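Local coordinates for DNA polymerase beta (Leishmania infantum, PDB 4P4M), which catalyses template-directed addition of deoxynucleotides to a DNA primer and probably takes part in base excision repair of abasic sites, at residues D196-L201 with R271-L276; L182-Y187 with T288-K293; R168-E173 with E225-L230. One frame throughout, in Å; residues are numbered along the deposited sequence.

Contact 1 (D196-L201 with R271-L276); sequences DVDAIL and RVDIRL. With MG (magnesium ion), chain E; D3T (2',3'-dideoxy-thymidine-5'-triphosphate), chain D; nucleotides of chain B; nucleotides of chain C.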
loop_
_atom_site.group_PDB
_atom_site.type_symbol
_atom_site.label_atom_id
_atom_site.label_comp_id
_atom_site.label_asym_id
_atom_site.label_seq_id
_atom_site.Cartn_x
_atom_site.Cartn_y
_atom_site.Cartn_z
ATOM N N ASP A 196 -7.073 3.822 -5.552
ATOM C CA ASP A 196 -5.883 4.545 -5.082
ATOM C C ASP A 196 -4.701 4.263 -6.013
ATOM O O ASP A 196 -4.855 3.608 -7.056
ATOM C CB ASP A 196 -5.554 4.179 -3.623
ATOM C CG ASP A 196 -4.864 2.814 -3.484
ATOM O OD1 ASP A 196 -5.003 1.990 -4.394
ATOM O OD2 ASP A 196 -4.156 2.561 -2.480
ATOM N N VAL A 197 -3.530 4.770 -5.645
ATOM C CA VAL A 197 -2.295 4.473 -6.369
ATOM C C VAL A 197 -1.379 3.630 -5.470
ATOM O O VAL A 197 -0.966 4.101 -4.412
ATOM C CB VAL A 197 -1.559 5.779 -6.756
ATOM C CG1 VAL A 197 -0.232 5.455 -7.473
ATOM C CG2 VAL A 197 -2.438 6.650 -7.636
ATOM N N ASP A 198 -1.074 2.391 -5.877
ATOM C CA ASP A 198 -0.201 1.506 -5.098
ATOM C C ASP A 198 1.180 1.404 -5.730
ATOM O O ASP A 198 1.347 0.749 -6.769
ATOM C CB ASP A 198 -0.796 0.093 -4.992
ATOM C CG ASP A 198 -2.164 0.085 -4.326
ATOM O OD1 ASP A 198 -2.272 0.480 -3.145
ATOM O OD2 ASP A 198 -3.137 -0.325 -4.992
ATOM N N ALA A 199 2.169 2.038 -5.107
ATOM C CA ALA A 199 3.510 2.077 -5.681
ATOM C C ALA A 199 4.515 1.255 -4.863
ATOM O O ALA A 199 4.427 1.201 -3.632
ATOM C CB ALA A 199 3.990 3.527 -5.803
ATOM N N ILE A 200 5.449 0.610 -5.564
ATOM C CA ILE A 200 6.627 -0.002 -4.941
ATOM C C ILE A 200 7.868 0.798 -5.309
ATOM O O ILE A 200 8.115 1.088 -6.487
ATOM C CB ILE A 200 6.853 -1.467 -5.420
ATOM C CG1 ILE A 200 5.675 -2.356 -5.024
ATOM C CG2 ILE A 200 8.189 -2.031 -4.858
ATOM C CD1 ILE A 200 5.697 -3.741 -5.715
ATOM N N LEU A 201 8.636 1.171 -4.290
ATOM C CA LEU A 201 9.937 1.799 -4.479
ATOM C C LEU A 201 11.009 0.761 -4.130
ATOM O O LEU A 201 10.967 0.168 -3.058
ATOM C CB LEU A 201 10.045 3.023 -3.562
ATOM C CG LEU A 201 11.395 3.739 -3.470
ATOM C CD1 LEU A 201 11.773 4.366 -4.819
ATOM C CD2 LEU A 201 11.369 4.789 -2.354
ATOM N N ARG A 271 -5.562 9.139 -3.147
ATOM C CA ARG A 271 -4.837 8.325 -2.176
ATOM C C ARG A 271 -3.623 7.668 -2.828
ATOM O O ARG A 271 -3.751 6.947 -3.820
ATOM C CB ARG A 271 -5.744 7.265 -1.536
ATOM C CG ARG A 271 -6.770 7.879 -0.598
ATOM C CD ARG A 271 -7.528 6.811 0.203
ATOM N NE ARG A 271 -8.261 5.879 -0.654
ATOM C CZ ARG A 271 -7.959 4.587 -0.790
ATOM N NH1 ARG A 271 -6.938 4.056 -0.125
ATOM N NH2 ARG A 271 -8.676 3.820 -1.591
ATOM N N VAL A 272 -2.449 7.950 -2.266
ATOM C CA VAL A 272 -1.196 7.411 -2.768
ATOM C C VAL A 272 -0.520 6.606 -1.658
ATOM O O VAL A 272 -0.293 7.123 -0.567
ATOM C CB VAL A 272 -0.260 8.540 -3.289
ATOM C CG1 VAL A 272 1.118 7.969 -3.710
ATOM C CG2 VAL A 272 -0.922 9.291 -4.462
ATOM N N ASP A 273 -0.226 5.333 -1.939
ATOM C CA ASP A 273 0.473 4.452 -0.997
ATOM C C ASP A 273 1.833 4.076 -1.589
ATOM O O ASP A 273 1.898 3.619 -2.730
ATOM C CB ASP A 273 -0.343 3.159 -0.757
ATOM C CG ASP A 273 -1.633 3.396 0.022
ATOM O OD1 ASP A 273 -1.861 4.517 0.537
ATOM O OD2 ASP A 273 -2.420 2.434 0.141
ATOM N N ILE A 274 2.919 4.280 -0.839
ATOM C CA ILE A 274 4.255 3.896 -1.327
ATOM C C ILE A 274 4.886 2.872 -0.369
ATOM O O ILE A 274 4.911 3.108 0.836
ATOM C CB ILE A 274 5.189 5.138 -1.452
ATOM C CG1 ILE A 274 4.514 6.251 -2.268
ATOM C CG2 ILE A 274 6.574 4.743 -2.035
ATOM C CD1 ILE A 274 5.214 7.624 -2.192
ATOM N N ARG A 275 5.341 1.726 -0.890
ATOM C CA ARG A 275 6.020 0.729 -0.051
ATOM C C ARG A 275 7.465 0.569 -0.520
ATOM O O ARG A 275 7.731 0.385 -1.709
ATOM C CB ARG A 275 5.309 -0.645 -0.066
ATOM C CG ARG A 275 4.022 -0.779 0.791
ATOM C CD ARG A 275 4.277 -0.940 2.310
ATOM N NE ARG A 275 5.171 -2.054 2.646
ATOM C CZ ARG A 275 4.770 -3.184 3.229
ATOM N NH1 ARG A 275 3.496 -3.330 3.550
ATOM N NH2 ARG A 275 5.641 -4.162 3.502
ATOM N N LEU A 276 8.400 0.654 0.427
ATOM C CA LEU A 276 9.827 0.486 0.138
ATOM C C LEU A 276 10.206 -0.990 0.349
ATOM O O LEU A 276 9.965 -1.540 1.427
ATOM C CB LEU A 276 10.664 1.380 1.074
ATOM C CG LEU A 276 12.196 1.255 0.985
ATOM C CD1 LEU A 276 12.756 1.621 -0.406
ATOM C CD2 LEU A 276 12.889 2.104 2.095
HETATM MG MG MG E . -5.288 -0.076 -4.944
HETATM P PA D3T D . -6.176 -2.065 -2.509
HETATM O O1A D3T D . -5.545 -0.771 -2.895
HETATM O O2A D3T D . -6.909 -2.030 -1.197
HETATM O "O5'" D3T D . -4.673 -2.787 -1.873
HETATM C "C5'" D3T D . -3.701 -2.945 -2.777
HETATM C "C4'" D3T D . -3.086 -4.399 -2.725
HETATM O "O4'" D3T D . -2.815 -4.786 -1.374
HETATM C "C1'" D3T D . -3.072 -6.141 -1.211
HETATM N N1 D3T D . -4.005 -6.341 -0.061
HETATM C C6 D3T D . -5.081 -5.483 0.097
HETATM C C2 D3T D . -3.809 -7.455 0.846
HETATM O O2 D3T D . -2.883 -8.217 0.713
HETATM N N3 D3T D . -4.751 -7.607 1.897
HETATM C C4 D3T D . -5.751 -6.740 1.987
HETATM O O4 D3T D . -6.626 -6.914 2.999
HETATM C C5 D3T D . -5.996 -5.631 1.123
HETATM C C5M D3T D . -7.160 -4.752 1.352
HETATM C "C2'" D3T D . -3.728 -6.697 -2.496
HETATM C "C3'" D3T D . -4.103 -5.439 -3.250
HETATM O O3A D3T D . -6.507 -3.180 -3.530
HETATM P PB D3T D . -6.836 -2.828 -5.205
HETATM O O1B D3T D . -5.595 -2.084 -5.564
HETATM O O2B D3T D . -6.867 -4.271 -5.621
HETATM O O3B D3T D . -8.146 -2.082 -5.496
HETATM P PG D3T D . -8.598 -0.440 -5.540
HETATM O O1G D3T D . -7.388 0.368 -5.179
HETATM O O2G D3T D . -9.692 -0.371 -4.485
HETATM O O3G D3T D . -9.037 -0.218 -6.971
ATOM P P DA B 5 -6.161 1.837 2.744
ATOM O OP1 DA B 5 -5.878 3.060 1.963
ATOM O OP2 DA B 5 -7.320 1.004 2.375
ATOM O "O5'" DA B 5 -4.830 0.971 2.748
ATOM C "C5'" DA B 5 -4.348 0.346 1.601
ATOM C "C4'" DA B 5 -3.000 -0.268 1.909
ATOM O "O4'" DA B 5 -3.104 -1.129 3.076
ATOM C "C3'" DA B 5 -2.515 -1.172 0.785
ATOM O "O3'" DA B 5 -1.088 -1.322 0.856
ATOM C "C2'" DA B 5 -3.288 -2.446 1.133
ATOM C "C1'" DA B 5 -3.053 -2.485 2.639
ATOM N N9 DA B 5 -3.965 -3.305 3.452
ATOM C C8 DA B 5 -5.234 -3.014 3.874
ATOM N N7 DA B 5 -5.773 -3.948 4.632
ATOM C C5 DA B 5 -4.789 -4.923 4.722
ATOM C C6 DA B 5 -4.725 -6.176 5.380
ATOM N N6 DA B 5 -5.723 -6.695 6.109
ATOM N N1 DA B 5 -3.582 -6.890 5.258
ATOM C C2 DA B 5 -2.583 -6.375 4.531
ATOM N N3 DA B 5 -2.531 -5.217 3.868
ATOM C C4 DA B 5 -3.670 -4.531 4.004
ATOM P P DC C 4 5.740 -5.607 8.276
ATOM O OP1 DC C 4 7.101 -5.454 7.712
ATOM O OP2 DC C 4 5.558 -6.141 9.646
ATOM O "O5'" DC C 4 5.007 -4.187 8.228
ATOM C "C5'" DC C 4 4.868 -3.482 6.990
ATOM C "C4'" DC C 4 4.378 -2.066 7.234
ATOM O "O4'" DC C 4 2.958 -2.125 7.558
ATOM C "C3'" DC C 4 5.065 -1.306 8.366
ATOM O "O3'" DC C 4 5.231 0.031 7.883
ATOM C "C2'" DC C 4 4.079 -1.437 9.535
ATOM C "C1'" DC C 4 2.718 -1.573 8.833
ATOM N N1 DC C 4 1.741 -2.495 9.520
ATOM C C2 DC C 4 0.421 -2.064 9.675
ATOM O O2 DC C 4 0.119 -0.941 9.250
ATOM N N3 DC C 4 -0.482 -2.873 10.291
ATOM C C4 DC C 4 -0.102 -4.075 10.730
ATOM N N4 DC C 4 -1.038 -4.833 11.326
ATOM C C5 DC C 4 1.246 -4.540 10.586
ATOM C C6 DC C 4 2.130 -3.731 9.975
HETATM O O HOH W 1 -4.956 0.678 -7.075
#
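One face of the R271 guanidinium is covered, toward its rim, by CB of D196, 3.5 Å above the plane, while at its edge NH1 comes within 2.5 Å of OP1 of DA5 of chain B, in the primer backbone. The chain, bent at chi3, thus reaches the phosphate; OD2 of D196 lies well out of the guanidinium plane, so that long salt bridge with NH1 is one of charge alone. R275 lays one guanidinium face toward the sugar of DC4 of chain C, and E312 pairs with its NH2. The carboxylates of D196 and D273 stand nearly perpendicular, 83° apart, with OD2 of D196 only 3.1 Å from OD2 of D273; such crowding may raise the pKa of D273, since D196 binds the metal. Together with D198 they form the carboxylate triad of the family X polymerase palm, set on two parallel strands. OD1 of D196 and OD2 of D198, each 2.2 Å from MG, share the ion with three D3T phosphate oxygens and a water. Short aspartates suit these alternate positions, since the metal sits close to the strand. Five backbone hydrogen bonds hold the register, the straightest from D273 N to V197 O (2.9 Å, 174°). On the face opposite D198 and D273, V197, A199, L201, V272, I274 and L276 are apolar; L201 and L276 lie side by side, CG of L201 4.0 Å from CD1 of L276.

Contact 2 (L182-Y187 with T288-K293); sequences LICGSY and TFTGSK. With D3T (2',3'-dideoxy-thymidine-5'-triphosphate), chain D.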
loop_
_atom_site.group_PDB
_atom_site.type_symbol
_atom_site.label_atom_id
_atom_site.label_comp_id
_atom_site.label_asym_id
_atom_site.label_seq_id
_atom_site.Cartn_x
_atom_site.Cartn_y
_atom_site.Cartn_z
ATOM N N LEU A 182 7.370 1.159 -9.475
ATOM C CA LEU A 182 6.413 0.291 -10.177
ATOM C C LEU A 182 5.021 0.485 -9.562
ATOM O O LEU A 182 4.869 0.431 -8.339
ATOM C CB LEU A 182 6.818 -1.185 -10.035
ATOM C CG LEU A 182 8.155 -1.650 -10.635
ATOM C CD1 LEU A 182 8.752 -2.840 -9.872
ATOM C CD2 LEU A 182 8.008 -1.977 -12.125
ATOM N N ILE A 183 4.011 0.703 -10.399
ATOM C CA ILE A 183 2.640 0.866 -9.910
ATOM C C ILE A 183 1.891 -0.462 -10.047
ATOM O O ILE A 183 1.816 -1.023 -11.144
ATOM C CB ILE A 183 1.876 1.974 -10.682
ATOM C CG1 ILE A 183 2.677 3.289 -10.692
ATOM C CG2 ILE A 183 0.482 2.176 -10.087
ATOM C CD1 ILE A 183 3.018 3.849 -9.293
ATOM N N CYS A 184 1.345 -0.956 -8.940
ATOM C CA CYS A 184 0.648 -2.244 -8.911
ATOM C C CYS A 184 -0.855 -2.057 -8.700
ATOM O O CYS A 184 -1.468 -1.267 -9.395
ATOM C CB CYS A 184 1.251 -3.156 -7.842
ATOM S SG CYS A 184 3.005 -3.540 -8.175
ATOM N N GLY A 185 -1.441 -2.770 -7.736
ATOM C CA GLY A 185 -2.867 -2.637 -7.458
ATOM C C GLY A 185 -3.774 -2.971 -8.646
ATOM O O GLY A 185 -3.370 -3.666 -9.577
ATOM N N SER A 186 -5.009 -2.471 -8.612
ATOM C CA SER A 186 -5.988 -2.765 -9.659
ATOM C C SER A 186 -5.628 -2.154 -11.017
ATOM O O SER A 186 -6.116 -2.606 -12.054
ATOM C CB SER A 186 -7.398 -2.322 -9.227
ATOM O OG SER A 186 -7.418 -0.928 -8.967
ATOM N N TYR A 187 -4.777 -1.133 -11.001
ATOM C CA TYR A 187 -4.193 -0.580 -12.221
ATOM C C TYR A 187 -3.388 -1.628 -12.997
ATOM O O TYR A 187 -3.573 -1.791 -14.207
ATOM C CB TYR A 187 -3.297 0.612 -11.867
ATOM C CG TYR A 187 -2.434 1.158 -12.995
ATOM C CD1 TYR A 187 -2.987 1.932 -14.011
ATOM C CD2 TYR A 187 -1.055 0.950 -13.011
ATOM C CE1 TYR A 187 -2.197 2.457 -15.027
ATOM C CE2 TYR A 187 -0.257 1.466 -14.028
ATOM C CZ TYR A 187 -0.835 2.217 -15.030
ATOM O OH TYR A 187 -0.054 2.739 -16.036
ATOM N N THR A 288 2.093 -9.523 -4.109
ATOM C CA THR A 288 1.296 -9.039 -2.981
ATOM C C THR A 288 0.566 -7.746 -3.317
ATOM O O THR A 288 -0.644 -7.616 -3.074
ATOM C CB THR A 288 2.173 -8.797 -1.719
ATOM O OG1 THR A 288 2.646 -10.050 -1.212
ATOM C CG2 THR A 288 1.368 -8.087 -0.631
ATOM N N PHE A 289 1.292 -6.770 -3.859
ATOM C CA PHE A 289 0.680 -5.450 -4.031
ATOM C C PHE A 289 -0.175 -5.326 -5.291
ATOM O O PHE A 289 -0.914 -4.369 -5.445
ATOM C CB PHE A 289 1.707 -4.321 -3.867
ATOM C CG PHE A 289 2.359 -4.332 -2.511
ATOM C CD1 PHE A 289 1.589 -4.164 -1.370
ATOM C CD2 PHE A 289 3.718 -4.557 -2.375
ATOM C CE1 PHE A 289 2.167 -4.198 -0.104
ATOM C CE2 PHE A 289 4.306 -4.595 -1.112
ATOM C CZ PHE A 289 3.526 -4.414 0.019
ATOM N N THR A 290 -0.091 -6.322 -6.167
ATOM C CA THR A 290 -1.016 -6.432 -7.296
ATOM C C THR A 290 -2.358 -7.055 -6.868
ATOM O O THR A 290 -3.415 -6.635 -7.327
ATOM C CB THR A 290 -0.379 -7.219 -8.486
ATOM O OG1 THR A 290 0.783 -6.514 -8.950
ATOM C CG2 THR A 290 -1.375 -7.353 -9.666
ATOM N N GLY A 291 -2.328 -8.041 -5.975
ATOM C CA GLY A 291 -3.573 -8.636 -5.505
ATOM C C GLY A 291 -4.295 -9.395 -6.617
ATOM O O GLY A 291 -3.638 -9.918 -7.525
ATOM N N SER A 292 -5.629 -9.465 -6.586
ATOM C CA SER A 292 -6.497 -8.832 -5.599
ATOM C C SER A 292 -6.290 -9.370 -4.192
ATOM O O SER A 292 -5.535 -10.319 -3.975
ATOM C CB SER A 292 -7.960 -9.099 -5.979
ATOM O OG SER A 292 -8.264 -10.473 -5.752
ATOM N N LYS A 293 -6.987 -8.767 -3.233
ATOM C CA LYS A 293 -6.994 -9.273 -1.861
ATOM C C LYS A 293 -7.361 -10.763 -1.784
ATOM O O LYS A 293 -6.663 -11.549 -1.121
ATOM C CB LYS A 293 -7.961 -8.456 -0.990
ATOM C CG LYS A 293 -8.196 -9.051 0.395
ATOM C CD LYS A 293 -9.396 -8.400 1.065
ATOM C CE LYS A 293 -9.553 -8.854 2.509
ATOM N NZ LYS A 293 -9.767 -10.324 2.614
HETATM P PA D3T D . -6.176 -2.065 -2.509
HETATM O O1A D3T D . -5.545 -0.771 -2.895
HETATM O O2A D3T D . -6.909 -2.030 -1.197
HETATM O "O5'" D3T D . -4.673 -2.787 -1.873
HETATM C "C5'" D3T D . -3.701 -2.945 -2.777
HETATM C "C4'" D3T D . -3.086 -4.399 -2.725
HETATM O "O4'" D3T D . -2.815 -4.786 -1.374
HETATM C "C1'" D3T D . -3.072 -6.141 -1.211
HETATM N N1 D3T D . -4.005 -6.341 -0.061
HETATM C C6 D3T D . -5.081 -5.483 0.097
HETATM C C2 D3T D . -3.809 -7.455 0.846
HETATM O O2 D3T D . -2.883 -8.217 0.713
HETATM N N3 D3T D . -4.751 -7.607 1.897
HETATM C C4 D3T D . -5.751 -6.740 1.987
HETATM O O4 D3T D . -6.626 -6.914 2.999
HETATM C C5 D3T D . -5.996 -5.631 1.123
HETATM C C5M D3T D . -7.160 -4.752 1.352
HETATM C "C2'" D3T D . -3.728 -6.697 -2.496
HETATM C "C3'" D3T D . -4.103 -5.439 -3.250
HETATM O O3A D3T D . -6.507 -3.180 -3.530
HETATM P PB D3T D . -6.836 -2.828 -5.205
HETATM O O1B D3T D . -5.595 -2.084 -5.564
HETATM O O2B D3T D . -6.867 -4.271 -5.621
HETATM O O3B D3T D . -8.146 -2.082 -5.496
HETATM P PG D3T D . -8.598 -0.440 -5.540
HETATM O O1G D3T D . -7.388 0.368 -5.179
HETATM O O2G D3T D . -9.692 -0.371 -4.485
HETATM O O3G D3T D . -9.037 -0.218 -6.971
#
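C184 lays its CB over the end of helix 282-290, 3.5 Å from the F289 carbonyl O and 3.6 Å from OG1 of T290. Here the nucleotidyltransferase palm, whose glycine-serine (GS) motif, G185-S186, follows strand 179-183, meets the helix end that carries the T288-S292 sequence TFTGS, this enzyme's version of the family X YFTGS motif, and together they line one side of D3T. With SG anti to the carbonyl carbon, the small, weakly polar cysteine fits beside the threonine hydroxyl, which M286 O and R188 engage. One backbone hydrogen bond joins the segments: G185 N gives its hydrogen to F289 O at 2.8 Å. It is bent, 141° at the hydrogen, and the donor stands 31° above the carbonyl plane, not on a lone pair. Of the F289 side chain, CB alone comes near C184, 4.2 Å from C184 CB; the ring turns off toward I200 and R275, and O4' of D3T lies at its edge. Both glycines have positive phi, and both sit where a CB would collide with the nucleotide: at G185 with O1B, at G291 with the sugar C2'. After G291 comes a cis peptide, and then S292, which caps the next helix through its hydroxyl bonded to F295 N. Farther along the nucleotide, S186 holds the phosphates, its N donating to O1B of D3T. Its OG, in the crowded position between N and the carbonyl carbon (chi1 60°), gives its hydrogen to O3G of D3T at 2.7 Å.

Contact 3 (R168-E173 with E225-L230); sequences REKCME and EFLESL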
loop_
_atom_site.group_PDB
_atom_site.type_symbol
_atom_site.label_atom_id
_atom_site.label_comp_id
_atom_site.label_asym_id
_atom_site.label_seq_id
_atom_site.Cartn_x
_atom_site.Cartn_y
_atom_site.Cartn_z
ATOM N N ARG A 168 7.857 8.120 -11.422
ATOM C CA ARG A 168 9.097 7.597 -12.016
ATOM C C ARG A 168 10.099 8.715 -12.330
ATOM O O ARG A 168 11.309 8.596 -12.065
ATOM C CB ARG A 168 8.807 6.784 -13.291
ATOM C CG ARG A 168 8.214 5.407 -13.023
ATOM C CD ARG A 168 8.107 4.573 -14.304
ATOM N NE ARG A 168 7.856 3.170 -13.994
ATOM C CZ ARG A 168 7.306 2.304 -14.834
ATOM N NH1 ARG A 168 6.938 2.700 -16.051
ATOM N NH2 ARG A 168 7.124 1.043 -14.456
ATOM N N GLU A 169 9.603 9.794 -12.919
ATOM C CA GLU A 169 10.458 10.934 -13.203
ATOM C C GLU A 169 11.051 11.543 -11.928
ATOM O O GLU A 169 12.251 11.813 -11.876
ATOM C CB GLU A 169 9.710 12.005 -14.008
ATOM C CG GLU A 169 10.563 13.233 -14.282
ATOM C CD GLU A 169 9.822 14.314 -15.050
ATOM O OE1 GLU A 169 9.249 15.220 -14.403
ATOM O OE2 GLU A 169 9.822 14.260 -16.299
ATOM N N LYS A 170 10.221 11.765 -10.904
ATOM C CA LYS A 170 10.703 12.403 -9.672
ATOM C C LYS A 170 11.663 11.478 -8.927
ATOM O O LYS A 170 12.625 11.935 -8.318
ATOM C CB LYS A 170 9.544 12.831 -8.745
ATOM C CG LYS A 170 8.570 13.850 -9.358
ATOM C CD LYS A 170 9.311 14.864 -10.223
ATOM C CE LYS A 170 8.379 15.857 -10.892
ATOM N NZ LYS A 170 9.128 16.617 -11.950
ATOM N N CYS A 171 11.390 10.175 -8.967
ATOM C CA CYS A 171 12.314 9.196 -8.399
ATOM C C CYS A 171 13.709 9.316 -9.048
ATOM O O CYS A 171 14.729 9.416 -8.353
ATOM C CB CYS A 171 11.742 7.775 -8.545
ATOM S SG CYS A 171 12.802 6.438 -7.852
ATOM N N MET A 172 13.760 9.331 -10.377
ATOM C CA MET A 172 15.045 9.490 -11.071
ATOM C C MET A 172 15.753 10.792 -10.684
ATOM O O MET A 172 16.977 10.807 -10.481
ATOM C CB MET A 172 14.864 9.422 -12.595
ATOM C CG MET A 172 16.178 9.496 -13.397
ATOM S SD MET A 172 17.293 8.080 -13.129
ATOM C CE MET A 172 16.410 6.742 -13.930
ATOM N N GLU A 173 14.983 11.877 -10.583
ATOM C CA GLU A 173 15.544 13.197 -10.288
ATOM C C GLU A 173 16.213 13.268 -8.923
ATOM O O GLU A 173 17.329 13.770 -8.800
ATOM C CB GLU A 173 14.468 14.288 -10.374
ATOM C CG GLU A 173 14.128 14.710 -11.777
ATOM C CD GLU A 173 13.202 15.914 -11.815
ATOM O OE1 GLU A 173 12.754 16.370 -10.737
ATOM O OE2 GLU A 173 12.928 16.410 -12.928
ATOM N N GLU A 225 9.715 13.862 1.182
ATOM C CA GLU A 225 10.009 15.300 1.332
ATOM C C GLU A 225 10.120 16.000 -0.024
ATOM O O GLU A 225 9.652 17.136 -0.195
ATOM C CB GLU A 225 11.310 15.515 2.113
ATOM C CG GLU A 225 11.222 15.141 3.579
ATOM C CD GLU A 225 12.577 15.180 4.274
ATOM O OE1 GLU A 225 13.616 15.146 3.575
ATOM O OE2 GLU A 225 12.601 15.239 5.520
ATOM N N PHE A 226 10.745 15.324 -0.987
ATOM C CA PHE A 226 10.894 15.879 -2.336
ATOM C C PHE A 226 9.516 16.105 -2.984
ATOM O O PHE A 226 9.247 17.186 -3.527
ATOM C CB PHE A 226 11.780 14.959 -3.197
ATOM C CG PHE A 226 12.169 15.552 -4.534
ATOM C CD1 PHE A 226 13.086 16.595 -4.604
ATOM C CD2 PHE A 226 11.639 15.050 -5.716
ATOM C CE1 PHE A 226 13.438 17.147 -5.827
ATOM C CE2 PHE A 226 11.996 15.586 -6.941
ATOM C CZ PHE A 226 12.899 16.635 -6.994
ATOM N N LEU A 227 8.649 15.093 -2.918
ATOM C CA LEU A 227 7.290 15.201 -3.465
ATOM C C LEU A 227 6.461 16.273 -2.750
ATOM O O LEU A 227 5.603 16.910 -3.356
ATOM C CB LEU A 227 6.567 13.850 -3.401
ATOM C CG LEU A 227 7.184 12.715 -4.232
ATOM C CD1 LEU A 227 6.494 11.390 -3.915
ATOM C CD2 LEU A 227 7.093 13.019 -5.735
ATOM N N GLU A 228 6.709 16.463 -1.462
ATOM C CA GLU A 228 6.030 17.534 -0.723
ATOM C C GLU A 228 6.490 18.930 -1.182
ATOM O O GLU A 228 5.673 19.851 -1.299
ATOM C CB GLU A 228 6.214 17.337 0.791
ATOM C CG GLU A 228 5.391 16.153 1.327
ATOM C CD GLU A 228 5.755 15.745 2.743
ATOM O OE1 GLU A 228 6.833 16.147 3.234
ATOM O OE2 GLU A 228 4.964 14.999 3.358
ATOM N N SER A 229 7.786 19.080 -1.457
ATOM C CA SER A 229 8.315 20.379 -1.910
ATOM C C SER A 229 7.757 20.766 -3.281
ATOM O O SER A 229 7.647 21.953 -3.607
ATOM C CB SER A 229 9.856 20.392 -1.925
ATOM O OG SER A 229 10.388 19.581 -2.965
ATOM N N LEU A 230 7.383 19.761 -4.068
ATOM C CA LEU A 230 6.781 19.980 -5.386
ATOM C C LEU A 230 5.267 20.206 -5.314
ATOM O O LEU A 230 4.625 20.470 -6.332
ATOM C CB LEU A 230 7.064 18.781 -6.297
ATOM C CG LEU A 230 8.512 18.653 -6.768
ATOM C CD1 LEU A 230 8.772 17.258 -7.336
ATOM C CD2 LEU A 230 8.826 19.734 -7.786
#
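K170 and F226 bury the most surface in this contact, and E173, L227 and L230 complete it. The lysine works mainly through its hydrocarbon chain. CG is anti to the carbonyl carbon, and a bend at chi2 (-38°) carries the rest of the chain along the facing helix. CB of K170 lies 3.9 Å from CD2 of L227, and farther out CD of K170 lies 3.8 Å from CD1 of L230, the two chains crossing obliquely. A long side chain suits this half-exposed place: methylenes cover the leucines, and the ammonium end reaches the acidic residues of its own helix. There NZ of K170 donates to OE1 of E169 at 2.8 Å, using the anti lone pair of that oxygen, and a longer ion pair runs to OE1 of E173, so the charge has two carboxylate neighbours. F226, with CG anti to the backbone N, extends its ring toward helix 157-175. CE2 of F226 lies 4.1 Å from CB of K170. The tip is met edge-on by E173, whose OE1 is in the ring plane, 3.8 Å from CZ of F226, with carboxylate and ring planes 79° apart; the slightly positive ring hydrogens suit the oxygen. Behind the aromatic, F226 O accepts from both S229 OG and L230 N as the helix runs out. L227 turns inward and also rests on Y166, L167 and L233. The two short helix segments cross at 116° with axes 10.8 Å apart, so side chains, with K170 O, make the contact, without a hydrogen bond between segments. This is plain helix-helix packing within the palm of a family X polymerase, uniting helices 157-175 and 219-229 away from the active site.

From the N terminus, after several earlier helices, the chain reaches helix 157-175, which carries one half of contact 3, and passes directly into strand 179-183 and the turn of contact 2. Strand 193-203 follows and opens contact 1. Helix 219-229 then closes the 51-residue loop of contact 3, strand 270-277 closes contact 1, and helix 282-290 closes contact 2. Contact 1 is thus nested inside the loop of contact 2, whereas contact 3 crosses both. Contacts 1 and 2 are joined through the sheet, where strands 179-183 and 193-203 pair, and both touch D3T. Contact 3 meets the sheet where C171 packs on L201 and R168 on L182.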